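Local coordinates for protein prolyl-ACP dehydrogenase (Oscillatoria sp., PDB 4IRN) that oxidises a prolyl group carried on an acyl carrier protein, with FAD as cofactor, in the biosynthesis of the cyanotoxin anatoxin-a, at residues N196-I205 with A244-E252; S354-V365 with S396-R407. All coordinates share one frame; numbering follows the deposited sequence.

How the contacts relate
Contact 1 comes first along the chain and closes before contact 2 opens. It joins Asn196-Ile205 to Ala244-Glu252 in the middle beta domain of the acyl-CoA dehydrogenase fold, and involves strands 202-208 and 249-257 from two different sheets. Contact 2 lies in the C-terminal helical domain. There helix 350-375 packs against the turn before helix 403-414 and the start of that helix. The centres of the contacts are about 24 Å apart, and their nearest atoms are about 8 Å apart without touching. FAD relates the two regions: Asn196 follows the FAD-binding Thr195, and contact 2 holds Phe398, Thr402 and Glu404 of the same site.

Contact 1 of 2, residues N196-I205 with A244-E252; sequences NGTIADLFII and AEVPELRLE
Glu245 and Thr198 cross at about a right angle and meet through a side-chain hydrogen bond. CG of Glu245 lies anti to its carbonyl carbon (chi1 -77°), and the extended chain beyond takes CD past the threonine hydroxyl and brings OE1 to it. CB of Glu245 is 3.3 Å from Thr198 OG1. CG of Glu245 passes the same Thr198 OG1 at 3.7 Å, and Glu245 CD at 3.5 Å. At the tip, Glu245 OE1 accepts a hydrogen bond from Thr198 OG1 over 2.7 Å. The hydroxyl meets OE1 on its anti side, 33° out of the carboxylate plane. Ile199 CG2 also touches Glu245 OE1, at 3.3 Å.

The backbone of Glu245 is held as well. Asn196 N donates to Glu245 O over 2.7 Å. A water accepts from Glu245 N and donates to Asn196 OD1, while Asn196 ND2 is bound to Ala123 O. Two residues on, Pro247 CG rests 3.7 Å from Thr198 CG2, the two side chains sliding past each other in opposite directions.

The strands meet through apolar tips instead. Ile205 CD1 reaches Leu249 CD2 at 3.7 Å and also touches Leu251 CD2. Leu230 packs on Leu249 and Leu251. Hydrogen bonds, with the Pro247 packing, thus hold the loop after FAD-binding Thr195, while the strands of two sheets meet here by apolar packing alone.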
loop_
_atom_site.group_PDB
_atom_site.type_symbol
_atom_site.label_atom_id
_atom_site.label_comp_id
_atom_site.label_asym_id
_atom_site.label_seq_id
_atom_site.Cartn_x
_atom_site.Cartn_y
_atom_site.Cartn_z
ATOM N N ASN A 196 23.713 6.449 24.642
ATOM C CA ASN A 196 24.519 7.362 25.474
ATOM C C ASN A 196 25.473 6.673 26.471
ATOM O O ASN A 196 26.190 7.366 27.195
ATOM C CB ASN A 196 23.647 8.437 26.175
ATOM C CG ASN A 196 22.795 9.275 25.247
ATOM O OD1 ASN A 196 23.209 9.642 24.135
ATOM N ND2 ASN A 196 21.593 9.632 25.701
ATOM N N GLY A 197 25.485 5.337 26.480
ATOM C CA GLY A 197 26.292 4.510 27.373
ATOM C C GLY A 197 27.742 4.931 27.561
ATOM O O GLY A 197 28.210 5.041 28.696
ATOM N N THR A 198 28.455 5.186 26.451
ATOM C CA THR A 198 29.865 5.587 26.453
ATOM C C THR A 198 30.142 7.013 27.004
ATOM O O THR A 198 31.295 7.353 27.272
ATOM C CB THR A 198 30.507 5.354 25.070
ATOM O OG1 THR A 198 29.578 5.689 24.043
ATOM C CG2 THR A 198 30.981 3.925 24.887
ATOM N N ILE A 199 29.103 7.838 27.158
ATOM C CA ILE A 199 29.213 9.210 27.676
ATOM C C ILE A 199 28.291 9.488 28.883
ATOM O O ILE A 199 28.306 10.595 29.410
ATOM C CB ILE A 199 29.007 10.263 26.561
ATOM C CG1 ILE A 199 27.626 10.100 25.912
ATOM C CG2 ILE A 199 30.115 10.177 25.524
ATOM C CD1 ILE A 199 27.129 11.240 25.126
ATOM N N ALA A 200 27.500 8.490 29.318
ATOM C CA ALA A 200 26.565 8.618 30.446
ATOM C C ALA A 200 27.247 8.674 31.795
ATOM O O ALA A 200 28.261 8.013 32.010
ATOM C CB ALA A 200 25.552 7.489 30.444
ATOM N N ASP A 201 26.655 9.447 32.714
ATOM C CA ASP A 201 27.113 9.626 34.085
ATOM C C ASP A 201 26.220 8.843 35.046
ATOM O O ASP A 201 26.682 8.439 36.115
ATOM C CB ASP A 201 27.161 11.113 34.451
ATOM C CG ASP A 201 28.147 11.902 33.612
ATOM O OD1 ASP A 201 29.370 11.740 33.824
ATOM O OD2 ASP A 201 27.699 12.655 32.711
ATOM N N LEU A 202 24.949 8.615 34.651
ATOM C CA LEU A 202 23.963 7.841 35.411
ATOM C C LEU A 202 23.246 6.821 34.505
ATOM O O LEU A 202 22.838 7.152 33.385
ATOM C CB LEU A 202 22.956 8.770 36.127
ATOM C CG LEU A 202 21.972 8.126 37.127
ATOM C CD1 LEU A 202 22.684 7.669 38.423
ATOM C CD2 LEU A 202 20.847 9.084 37.466
ATOM N N PHE A 203 23.109 5.583 35.002
ATOM C CA PHE A 203 22.490 4.487 34.276
ATOM C C PHE A 203 21.192 4.040 34.931
ATOM O O PHE A 203 21.184 3.711 36.115
ATOM C CB PHE A 203 23.475 3.311 34.159
ATOM C CG PHE A 203 24.651 3.577 33.246
ATOM C CD1 PHE A 203 25.801 4.196 33.725
ATOM C CD2 PHE A 203 24.620 3.183 31.910
ATOM C CE1 PHE A 203 26.889 4.440 32.876
ATOM C CE2 PHE A 203 25.710 3.429 31.062
ATOM C CZ PHE A 203 26.837 4.052 31.553
ATOM N N ILE A 204 20.089 4.056 34.167
ATOM C CA ILE A 204 18.776 3.589 34.623
ATOM C C ILE A 204 18.680 2.122 34.163
ATOM O O ILE A 204 18.507 1.853 32.974
ATOM C CB ILE A 204 17.605 4.490 34.113
ATOM C CG1 ILE A 204 17.812 6.006 34.431
ATOM C CG2 ILE A 204 16.231 3.988 34.566
ATOM C CD1 ILE A 204 17.986 6.417 35.910
ATOM N N ILE A 205 18.845 1.194 35.092
ATOM C CA ILE A 205 18.896 -0.241 34.818
ATOM C C ILE A 205 17.684 -1.021 35.310
ATOM O O ILE A 205 17.295 -0.906 36.464
ATOM C CB ILE A 205 20.250 -0.834 35.305
ATOM C CG1 ILE A 205 21.423 0.050 34.802
ATOM C CG2 ILE A 205 20.390 -2.315 34.970
ATOM C CD1 ILE A 205 22.740 -0.572 34.514
ATOM N N ALA A 244 24.975 9.438 17.463
ATOM C CA ALA A 244 24.466 9.002 18.764
ATOM C C ALA A 244 25.214 7.727 19.136
ATOM O O ALA A 244 25.272 6.791 18.337
ATOM C CB ALA A 244 22.965 8.739 18.699
ATOM N N GLU A 245 25.826 7.714 20.327
ATOM C CA GLU A 245 26.624 6.586 20.804
ATOM C C GLU A 245 25.784 5.468 21.428
ATOM O O GLU A 245 25.112 5.685 22.440
ATOM C CB GLU A 245 27.742 7.075 21.732
ATOM C CG GLU A 245 28.901 7.699 20.968
ATOM C CD GLU A 245 30.020 8.321 21.779
ATOM O OE1 GLU A 245 30.087 8.081 23.005
ATOM O OE2 GLU A 245 30.842 9.046 21.175
ATOM N N VAL A 246 25.794 4.283 20.792
ATOM C CA VAL A 246 25.031 3.119 21.246
ATOM C C VAL A 246 25.932 1.865 21.469
ATOM O O VAL A 246 26.021 0.987 20.595
ATOM C CB VAL A 246 23.758 2.828 20.391
ATOM C CG1 VAL A 246 22.899 1.737 21.026
ATOM C CG2 VAL A 246 22.930 4.092 20.182
ATOM N N PRO A 247 26.592 1.763 22.646
ATOM C CA PRO A 247 27.416 0.574 22.927
ATOM C C PRO A 247 26.624 -0.537 23.644
ATOM O O PRO A 247 25.411 -0.426 23.840
ATOM C CB PRO A 247 28.494 1.151 23.842
ATOM C CG PRO A 247 27.766 2.192 24.645
ATOM C CD PRO A 247 26.649 2.719 23.771
ATOM N N GLU A 248 27.320 -1.604 24.050
ATOM C CA GLU A 248 26.740 -2.669 24.865
ATOM C C GLU A 248 27.166 -2.410 26.290
ATOM O O GLU A 248 28.130 -1.697 26.524
ATOM C CB GLU A 248 27.292 -4.033 24.469
ATOM C CG GLU A 248 26.720 -4.655 23.213
ATOM C CD GLU A 248 27.544 -5.815 22.709
ATOM O OE1 GLU A 248 28.354 -6.376 23.476
ATOM O OE2 GLU A 248 27.336 -6.217 21.546
ATOM N N LEU A 249 26.489 -3.053 27.236
ATOM C CA LEU A 249 26.783 -2.970 28.662
ATOM C C LEU A 249 26.798 -4.357 29.302
ATOM O O LEU A 249 25.971 -5.216 28.962
ATOM C CB LEU A 249 25.763 -2.048 29.359
ATOM C CG LEU A 249 25.890 -1.833 30.866
ATOM C CD1 LEU A 249 27.159 -1.074 31.215
ATOM C CD2 LEU A 249 24.697 -1.090 31.394
ATOM N N ARG A 250 27.749 -4.574 30.222
ATOM C CA ARG A 250 27.879 -5.818 30.993
ATOM C C ARG A 250 28.061 -5.469 32.456
ATOM O O ARG A 250 28.835 -4.565 32.775
ATOM C CB ARG A 250 29.026 -6.708 30.484
ATOM C CG ARG A 250 28.665 -7.414 29.181
ATOM C CD ARG A 250 29.801 -8.179 28.533
ATOM N NE ARG A 250 29.367 -8.795 27.274
ATOM C CZ ARG A 250 30.062 -9.708 26.602
ATOM N NH1 ARG A 250 31.239 -10.124 27.055
ATOM N NH2 ARG A 250 29.583 -10.216 25.474
ATOM N N LEU A 251 27.298 -6.140 33.337
ATOM C CA LEU A 251 27.352 -5.940 34.786
ATOM C C LEU A 251 27.943 -7.187 35.427
ATOM O O LEU A 251 27.383 -8.277 35.277
ATOM C CB LEU A 251 25.957 -5.628 35.368
ATOM C CG LEU A 251 25.260 -4.397 34.807
ATOM C CD1 LEU A 251 23.796 -4.664 34.587
ATOM C CD2 LEU A 251 25.446 -3.213 35.714
ATOM N N GLU A 252 29.101 -7.027 36.086
ATOM C CA GLU A 252 29.803 -8.101 36.771
ATOM C C GLU A 252 29.936 -7.791 38.254
ATOM O O GLU A 252 30.869 -7.104 38.652
ATOM C CB GLU A 252 31.159 -8.396 36.087
ATOM C CG GLU A 252 31.129 -9.621 35.164
ATOM C CD GLU A 252 30.762 -10.943 35.813
ATOM O OE1 GLU A 252 31.484 -11.378 36.738
ATOM O OE2 GLU A 252 29.774 -11.571 35.368
HETATM O O HOH W 1 25.059 9.376 22.361
#

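Contact 2 of 2, residues S354-V365 with S396-R407; sequences SMANLYISEAWV and SKFYSGTSEIQR. With FAD (flavin-adenine dinucleotide), chain I.
Leu358 packs its CB on Gln406 CB at 3.8 Å, and its CD1 lies over one face of the Arg407 guanidinium. Gln406 is bent at chi2 (-82°), turning its amide toward the turn before its helix. There Gln406 NE2 donates weakly to Ser400 O and Gly401 O. Asn357 OD1 lies 2.9 Å from Gln406 NE2, at an angle too poor for a hydrogen bond. Ser400 O also accepts from Arg280 NE, and Asn357 ND2 donates to Arg280 O. Asn357 O accepts from both Ser361 N and Ser361 OG.

Glu362 OE2 receives a weak hydrogen bond from Arg407 NH2 over 3.2 Å, part of a salt bridge. NH1 of Arg407 pairs with Glu324 of one neighbouring subunit, and Lys397 NZ with Glu373 of another neighbouring subunit. Thr402 N-caps helix 403-414, its OG1 accepting weakly from Ile405 N. The type II turn from Phe398 to Gly401 and this capped start present Phe398 and Thr402 to FAD, and Phe398 O accepts from FAD O3' at 3.0 Å.

In the C-terminal helical domain of this fold, segments 354-365 and 403-407 run roughly antiparallel, at 148°. Helix 316-344 packs on another side of helix 350-375, and helix 285-304 meets Trp364.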
loop_
_atom_site.group_PDB
_atom_site.type_symbol
_atom_site.label_atom_id
_atom_site.label_comp_id
_atom_site.label_asym_id
_atom_site.label_seq_id
_atom_site.Cartn_x
_atom_site.Cartn_y
_atom_site.Cartn_z
ATOM N N SER A 354 1.645 4.589 21.631
ATOM C CA SER A 354 1.954 3.464 20.750
ATOM C C SER A 354 1.479 3.740 19.336
ATOM O O SER A 354 2.203 3.448 18.390
ATOM C CB SER A 354 1.343 2.177 21.284
ATOM O OG SER A 354 1.861 1.871 22.570
ATOM N N MET A 355 0.276 4.344 19.194
ATOM C CA MET A 355 -0.311 4.734 17.905
ATOM C C MET A 355 0.537 5.829 17.250
ATOM O O MET A 355 0.764 5.782 16.035
ATOM C CB MET A 355 -1.751 5.229 18.088
ATOM C CG MET A 355 -2.730 4.122 18.405
ATOM S SD MET A 355 -4.425 4.709 18.578
ATOM C CE MET A 355 -4.902 4.743 16.924
ATOM N N ALA A 356 1.023 6.795 18.067
ATOM C CA ALA A 356 1.870 7.896 17.626
ATOM C C ALA A 356 3.212 7.372 17.115
ATOM O O ALA A 356 3.605 7.702 15.998
ATOM C CB ALA A 356 2.083 8.885 18.760
ATOM N N ASN A 357 3.871 6.513 17.900
ATOM C CA ASN A 357 5.149 5.919 17.549
ATOM C C ASN A 357 5.056 5.094 16.275
ATOM O O ASN A 357 5.889 5.246 15.384
ATOM C CB ASN A 357 5.659 5.075 18.697
ATOM C CG ASN A 357 7.142 4.882 18.656
ATOM O OD1 ASN A 357 7.644 3.905 18.111
ATOM N ND2 ASN A 357 7.872 5.818 19.226
ATOM N N LEU A 358 4.021 4.247 16.175
ATOM C CA LEU A 358 3.784 3.381 15.020
ATOM C C LEU A 358 3.537 4.212 13.755
ATOM O O LEU A 358 4.166 3.950 12.726
ATOM C CB LEU A 358 2.631 2.380 15.291
ATOM C CG LEU A 358 2.045 1.570 14.112
ATOM C CD1 LEU A 358 3.009 0.511 13.617
ATOM C CD2 LEU A 358 0.770 0.891 14.518
ATOM N N TYR A 359 2.658 5.235 13.841
ATOM C CA TYR A 359 2.353 6.094 12.705
ATOM C C TYR A 359 3.541 6.959 12.260
ATOM O O TYR A 359 3.906 6.897 11.093
ATOM C CB TYR A 359 1.097 6.964 12.934
ATOM C CG TYR A 359 0.696 7.695 11.675
ATOM C CD1 TYR A 359 -0.100 7.076 10.715
ATOM C CD2 TYR A 359 1.222 8.949 11.376
ATOM C CE1 TYR A 359 -0.380 7.693 9.499
ATOM C CE2 TYR A 359 0.969 9.566 10.153
ATOM C CZ TYR A 359 0.154 8.940 9.222
ATOM O OH TYR A 359 -0.166 9.559 8.038
ATOM N N ILE A 360 4.088 7.784 13.154
ATOM C CA ILE A 360 5.180 8.718 12.877
ATOM C C ILE A 360 6.451 8.064 12.336
ATOM O O ILE A 360 7.039 8.606 11.409
ATOM C CB ILE A 360 5.420 9.725 14.046
ATOM C CG1 ILE A 360 4.103 10.462 14.397
ATOM C CG2 ILE A 360 6.559 10.713 13.702
ATOM C CD1 ILE A 360 4.086 11.269 15.658
ATOM N N SER A 361 6.861 6.898 12.899
ATOM C CA SER A 361 8.071 6.205 12.479
ATOM C C SER A 361 7.982 5.758 11.043
ATOM O O SER A 361 8.954 5.914 10.293
ATOM C CB SER A 361 8.350 5.014 13.389
ATOM O OG SER A 361 7.287 4.082 13.356
ATOM N N GLU A 362 6.815 5.231 10.646
ATOM C CA GLU A 362 6.567 4.762 9.284
ATOM C C GLU A 362 6.343 5.910 8.314
ATOM O O GLU A 362 6.768 5.825 7.165
ATOM C CB GLU A 362 5.399 3.787 9.235
ATOM C CG GLU A 362 5.725 2.426 9.820
ATOM C CD GLU A 362 4.543 1.489 10.009
ATOM O OE1 GLU A 362 3.392 1.837 9.651
ATOM O OE2 GLU A 362 4.795 0.361 10.484
ATOM N N ALA A 363 5.658 6.968 8.773
ATOM C CA ALA A 363 5.394 8.178 8.014
ATOM C C ALA A 363 6.721 8.869 7.658
ATOM O O ALA A 363 6.906 9.303 6.514
ATOM C CB ALA A 363 4.523 9.113 8.838
ATOM N N TRP A 364 7.654 8.919 8.632
ATOM C CA TRP A 364 8.976 9.508 8.480
ATOM C C TRP A 364 9.817 8.796 7.417
ATOM O O TRP A 364 10.389 9.467 6.564
ATOM C CB TRP A 364 9.716 9.550 9.831
ATOM C CG TRP A 364 10.940 10.428 9.856
ATOM C CD1 TRP A 364 11.277 11.411 8.963
ATOM C CD2 TRP A 364 11.973 10.416 10.846
ATOM N NE1 TRP A 364 12.472 11.988 9.320
ATOM C CE2 TRP A 364 12.920 11.403 10.475
ATOM C CE3 TRP A 364 12.207 9.648 12.001
ATOM C CZ2 TRP A 364 14.072 11.653 11.227
ATOM C CZ3 TRP A 364 13.347 9.901 12.751
ATOM C CH2 TRP A 364 14.258 10.901 12.370
ATOM N N VAL A 365 9.871 7.453 7.462
ATOM C CA VAL A 365 10.635 6.618 6.523
ATOM C C VAL A 365 10.120 6.813 5.102
ATOM O O VAL A 365 10.903 7.052 4.189
ATOM C CB VAL A 365 10.630 5.123 6.968
ATOM C CG1 VAL A 365 11.096 4.195 5.855
ATOM C CG2 VAL A 365 11.475 4.917 8.218
ATOM N N SER A 396 13.901 4.642 14.073
ATOM C CA SER A 396 12.612 4.870 14.735
ATOM C C SER A 396 11.676 3.668 14.691
ATOM O O SER A 396 10.776 3.581 15.521
ATOM C CB SER A 396 11.927 6.112 14.171
ATOM O OG SER A 396 11.478 5.909 12.841
ATOM N N LYS A 397 11.903 2.742 13.741
ATOM C CA LYS A 397 11.130 1.507 13.557
ATOM C C LYS A 397 11.618 0.410 14.513
ATOM O O LYS A 397 10.980 -0.645 14.599
ATOM C CB LYS A 397 11.207 1.030 12.096
ATOM C CG LYS A 397 10.477 1.947 11.128
ATOM C CD LYS A 397 10.442 1.411 9.727
ATOM C CE LYS A 397 9.216 0.588 9.457
ATOM N NZ LYS A 397 9.115 0.300 8.009
ATOM N N PHE A 398 12.740 0.667 15.241
ATOM C CA PHE A 398 13.344 -0.285 16.181
ATOM C C PHE A 398 13.425 0.215 17.622
ATOM O O PHE A 398 13.074 -0.545 18.533
ATOM C CB PHE A 398 14.690 -0.804 15.660
ATOM C CG PHE A 398 14.584 -1.343 14.255
ATOM C CD1 PHE A 398 13.881 -2.515 13.993
ATOM C CD2 PHE A 398 15.125 -0.645 13.182
ATOM C CE1 PHE A 398 13.752 -2.996 12.694
ATOM C CE2 PHE A 398 15.000 -1.128 11.880
ATOM C CZ PHE A 398 14.310 -2.298 11.646
ATOM N N TYR A 399 13.857 1.484 17.843
ATOM C CA TYR A 399 13.872 2.019 19.206
ATOM C C TYR A 399 12.456 2.378 19.638
ATOM O O TYR A 399 11.601 2.618 18.774
ATOM C CB TYR A 399 14.892 3.150 19.414
ATOM C CG TYR A 399 14.649 4.427 18.646
ATOM C CD1 TYR A 399 13.682 5.340 19.060
ATOM C CD2 TYR A 399 15.490 4.804 17.605
ATOM C CE1 TYR A 399 13.489 6.543 18.389
ATOM C CE2 TYR A 399 15.318 6.015 16.938
ATOM C CZ TYR A 399 14.309 6.875 17.325
ATOM O OH TYR A 399 14.146 8.063 16.657
ATOM N N SER A 400 12.189 2.338 20.964
ATOM C CA SER A 400 10.877 2.568 21.605
ATOM C C SER A 400 9.885 1.431 21.277
ATOM O O SER A 400 8.695 1.532 21.581
ATOM C CB SER A 400 10.296 3.937 21.232
ATOM O OG SER A 400 11.221 4.993 21.441
ATOM N N GLY A 401 10.399 0.354 20.678
ATOM C CA GLY A 401 9.622 -0.806 20.261
ATOM C C GLY A 401 9.448 -0.861 18.757
ATOM O O GLY A 401 9.377 0.181 18.099
ATOM N N THR A 402 9.384 -2.084 18.198
ATOM C CA THR A 402 9.202 -2.300 16.757
ATOM C C THR A 402 7.757 -2.014 16.360
ATOM O O THR A 402 6.877 -2.036 17.224
ATOM C CB THR A 402 9.590 -3.724 16.336
ATOM O OG1 THR A 402 8.699 -4.650 16.940
ATOM C CG2 THR A 402 11.038 -4.076 16.646
ATOM N N SER A 403 7.509 -1.790 15.046
ATOM C CA SER A 403 6.175 -1.521 14.493
ATOM C C SER A 403 5.186 -2.644 14.839
ATOM O O SER A 403 4.046 -2.358 15.209
ATOM C CB SER A 403 6.258 -1.299 12.987
ATOM O OG SER A 403 7.047 -0.156 12.697
ATOM N N GLU A 404 5.660 -3.905 14.795
ATOM C CA GLU A 404 4.906 -5.118 15.114
ATOM C C GLU A 404 4.478 -5.142 16.583
ATOM O O GLU A 404 3.342 -5.513 16.870
ATOM C CB GLU A 404 5.727 -6.373 14.771
ATOM C CG GLU A 404 6.029 -6.551 13.290
ATOM C CD GLU A 404 7.079 -5.638 12.679
ATOM O OE1 GLU A 404 8.150 -5.450 13.300
ATOM O OE2 GLU A 404 6.832 -5.115 11.568
ATOM N N ILE A 405 5.373 -4.734 17.503
ATOM C CA ILE A 405 5.129 -4.663 18.944
ATOM C C ILE A 405 4.026 -3.682 19.269
ATOM O O ILE A 405 3.132 -4.029 20.042
ATOM C CB ILE A 405 6.448 -4.412 19.738
ATOM C CG1 ILE A 405 7.272 -5.703 19.852
ATOM C CG2 ILE A 405 6.241 -3.747 21.124
ATOM C CD1 ILE A 405 6.478 -7.020 20.201
ATOM N N GLN A 406 4.069 -2.482 18.653
ATOM C CA GLN A 406 3.060 -1.425 18.831
ATOM C C GLN A 406 1.693 -1.958 18.417
ATOM O O GLN A 406 0.728 -1.779 19.152
ATOM C CB GLN A 406 3.380 -0.176 17.983
ATOM C CG GLN A 406 4.846 0.237 17.924
ATOM C CD GLN A 406 5.357 1.061 19.089
ATOM O OE1 GLN A 406 4.609 1.563 19.923
ATOM N NE2 GLN A 406 6.640 1.375 19.039
ATOM N N ARG A 407 1.627 -2.650 17.248
ATOM C CA ARG A 407 0.413 -3.272 16.703
ATOM C C ARG A 407 -0.154 -4.270 17.707
ATOM O O ARG A 407 -1.362 -4.260 17.948
ATOM C CB ARG A 407 0.714 -3.964 15.371
ATOM C CG ARG A 407 1.063 -3.004 14.248
ATOM C CD ARG A 407 1.421 -3.723 12.971
ATOM N NE ARG A 407 2.044 -2.838 11.994
ATOM C CZ ARG A 407 1.379 -2.018 11.186
ATOM N NH1 ARG A 407 0.056 -1.948 11.242
ATOM N NH2 ARG A 407 2.035 -1.254 10.321
HETATM P PA FAD I . 13.333 -8.799 18.581
HETATM O O1A FAD I . 12.646 -8.281 19.782
HETATM O O2A FAD I . 14.420 -9.859 18.662
HETATM O O5B FAD I . 12.275 -9.445 17.604
HETATM C C5B FAD I . 12.684 -9.909 16.306
HETATM C C4B FAD I . 11.600 -9.562 15.321
HETATM O O4B FAD I . 10.434 -10.354 15.598
HETATM C C3B FAD I . 11.179 -8.091 15.306
HETATM O O3B FAD I . 11.427 -7.545 14.020
HETATM C C2B FAD I . 9.689 -8.077 15.683
HETATM O O2B FAD I . 8.941 -7.416 14.674
HETATM C C1B FAD I . 9.272 -9.549 15.695
HETATM N N9A FAD I . 8.518 -9.950 16.882
HETATM C C8A FAD I . 9.027 -10.238 18.121
HETATM N N7A FAD I . 8.114 -10.515 19.021
HETATM C C5A FAD I . 6.921 -10.403 18.332
HETATM C C6A FAD I . 5.569 -10.562 18.725
HETATM N N6A FAD I . 5.187 -10.890 19.961
HETATM N N1A FAD I . 4.614 -10.359 17.790
HETATM C C2A FAD I . 4.990 -10.036 16.550
HETATM N N3A FAD I . 6.224 -9.875 16.065
HETATM C C4A FAD I . 7.153 -10.062 17.005
HETATM N N1 FAD I . 16.973 -0.533 24.413
HETATM C C2 FAD I . 17.208 -0.090 25.694
HETATM O O2 FAD I . 16.837 -0.748 26.666
HETATM N N3 FAD I . 17.894 1.104 25.910
HETATM C C4 FAD I . 18.390 1.928 24.929
HETATM O O4 FAD I . 18.983 2.961 25.239
HETATM C C4X FAD I . 18.150 1.457 23.564
HETATM N N5 FAD I . 18.624 2.173 22.569
HETATM C C5X FAD I . 18.446 1.680 21.276
HETATM C C6 FAD I . 18.943 2.433 20.207
HETATM C C7 FAD I . 18.785 2.012 18.891
HETATM C C7M FAD I . 19.253 2.897 17.765
HETATM C C8 FAD I . 18.129 0.789 18.632
HETATM C C8M FAD I . 17.923 0.288 17.226
HETATM C C9 FAD I . 17.650 0.030 19.692
HETATM C C9A FAD I . 17.786 0.451 21.012
HETATM N N10 FAD I . 17.289 -0.295 22.118
HETATM C C10 FAD I . 17.436 0.187 23.395
HETATM C "C1'" FAD I . 16.693 -1.628 21.877
HETATM C "C2'" FAD I . 15.404 -1.485 21.079
HETATM O "O2'" FAD I . 14.322 -1.056 21.902
HETATM C "C3'" FAD I . 15.083 -2.786 20.344
HETATM O "O3'" FAD I . 15.189 -2.569 18.939
HETATM C "C4'" FAD I . 13.708 -3.374 20.666
HETATM O "O4'" FAD I . 13.610 -3.645 22.066
HETATM C "C5'" FAD I . 13.365 -4.588 19.821
HETATM O "O5'" FAD I . 14.225 -5.691 20.149
HETATM P P FAD I . 14.979 -6.494 18.978
HETATM O O1P FAD I . 15.462 -5.585 17.911
HETATM O O2P FAD I . 15.936 -7.243 19.873
HETATM O O3P FAD I . 14.106 -7.478 18.066
#